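Side-chain contact in riboflavin kinase, putative (Trypanosoma brucei, PDB 3BNW), which probably phosphorylates riboflavin with ATP to make FMN, the only step of that route to the cofactor: residues Ser132-Ala135 with Leu136-Ile140. Residues are numbered along the deposited sequence; the frame is centred on the assembly and turned at random.
Sequences SLQA and LVDTI
The first turns of helix 133-151 start at an N-cap serine, and they are tied together by Ala135 reaching on to Thr139 and by Leu133 and Gln134 reaching on to Val137 and Asp138. Ser132, just ahead of the helix, takes a weak capping bond on OG from Ala135 N at 3.3 Å. At its other end Ala135 accepts through O from two donors of a single residue one turn on, Thr139 OG1 at 2.9 Å and, weakly, Thr139 N. A chi1 of -62° sets OG1 beside Thr139's own backbone N, so both donors point back to the same carbonyl; CG2 lies anti to that N. Val137 N donates to Leu133 O at 3.1 Å. Val137 CG2 lies 3.6 Å from that oxygen. Asp138 N donates to Gln134 O at 3.0 Å. Asp138 OD2 comes within 3.2 Å of that Gln134 oxygen, an acceptor facing an acceptor, whereas OD1 forms a salt bridge with Lys141. Leu136 and Thr139 pack on Phe130, just before the helix. The threonine thus adds a side-chain bond to a weak backbone one, and the Lys141 pairing probably eases the carboxylate's closeness to Gln134 O.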
loop_
_atom_site.group_PDB
_atom_site.type_symbol
_atom_site.label_atom_id
_atom_site.label_comp_id
_atom_site.label_asym_id
_atom_site.label_seq_id
_atom_site.Cartn_x
_atom_site.Cartn_y
_atom_site.Cartn_z
ATOM N N SER A 132 3.671 20.668 13.641
ATOM C CA SER A 132 4.977 20.251 14.139
ATOM C C SER A 132 5.445 18.966 13.462
ATOM O O SER A 132 4.659 18.258 12.831
ATOM C CB SER A 132 4.926 20.048 15.652
ATOM O OG SER A 132 3.909 19.133 16.005
ATOM N N LEU A 133 6.739 18.681 13.598
ATOM C CA LEU A 133 7.336 17.447 13.085
ATOM C C LEU A 133 7.012 16.259 13.991
ATOM O O LEU A 133 6.854 15.139 13.518
ATOM C CB LEU A 133 8.857 17.607 12.972
ATOM C CG LEU A 133 9.676 16.380 12.559
ATOM C CD1 LEU A 133 9.221 15.861 11.209
ATOM C CD2 LEU A 133 11.157 16.719 12.541
ATOM N N GLN A 134 6.926 16.511 15.296
ATOM C CA GLN A 134 6.643 15.460 16.277
ATOM C C GLN A 134 5.204 14.982 16.131
ATOM O O GLN A 134 4.879 13.860 16.505
ATOM C CB GLN A 134 6.913 15.958 17.711
ATOM C CG GLN A 134 7.651 14.949 18.614
ATOM C CD GLN A 134 8.496 15.605 19.718
ATOM O OE1 GLN A 134 8.647 16.833 19.780
ATOM N NE2 GLN A 134 9.053 14.775 20.594
ATOM N N ALA A 135 4.351 15.847 15.583
ATOM C CA ALA A 135 2.972 15.494 15.266
ATOM C C ALA A 135 2.926 14.446 14.160
ATOM O O ALA A 135 2.182 13.470 14.261
ATOM C CB ALA A 135 2.191 16.732 14.849
ATOM N N LEU A 136 3.722 14.657 13.111
ATOM C CA LEU A 136 3.794 13.720 11.985
ATOM C C LEU A 136 4.316 12.358 12.428
ATOM O O LEU A 136 3.732 11.325 12.095
ATOM C CB LEU A 136 4.678 14.279 10.857
ATOM C CG LEU A 136 4.955 13.382 9.633
ATOM C CD1 LEU A 136 3.723 12.609 9.164
ATOM C CD2 LEU A 136 5.514 14.211 8.489
ATOM N N VAL A 137 5.403 12.363 13.188
ATOM C CA VAL A 137 6.008 11.124 13.664
ATOM C C VAL A 137 5.075 10.349 14.598
ATOM O O VAL A 137 4.901 9.140 14.441
ATOM C CB VAL A 137 7.363 11.389 14.336
ATOM C CG1 VAL A 137 7.882 10.136 15.031
ATOM C CG2 VAL A 137 8.359 11.881 13.293
ATOM N N ASP A 138 4.458 11.038 15.552
ATOM C CA ASP A 138 3.502 10.388 16.449
ATOM C C ASP A 138 2.307 9.809 15.698
ATOM O O ASP A 138 1.687 8.858 16.170
ATOM C CB ASP A 138 3.022 11.351 17.542
ATOM C CG ASP A 138 4.080 11.603 18.611
ATOM O OD1 ASP A 138 5.007 10.771 18.766
ATOM O OD2 ASP A 138 3.984 12.638 19.307
ATOM N N THR A 139 1.988 10.372 14.534
ATOM C CA THR A 139 0.886 9.868 13.719
ATOM C C THR A 139 1.297 8.659 12.875
ATOM O O THR A 139 0.520 7.725 12.734
ATOM C CB THR A 139 0.266 10.983 12.845
ATOM O OG1 THR A 139 -0.277 11.991 13.703
ATOM C CG2 THR A 139 -0.854 10.438 11.957
ATOM N N ILE A 140 2.509 8.664 12.328
ATOM C CA ILE A 140 2.999 7.492 11.597
ATOM C C ILE A 140 3.153 6.285 12.529
ATOM O O ILE A 140 2.781 5.171 12.163
ATOM C CB ILE A 140 4.344 7.744 10.878
ATOM C CG1 ILE A 140 4.263 8.949 9.931
ATOM C CG2 ILE A 140 4.754 6.512 10.101
ATOM C CD1 ILE A 140 2.933 9.106 9.217
#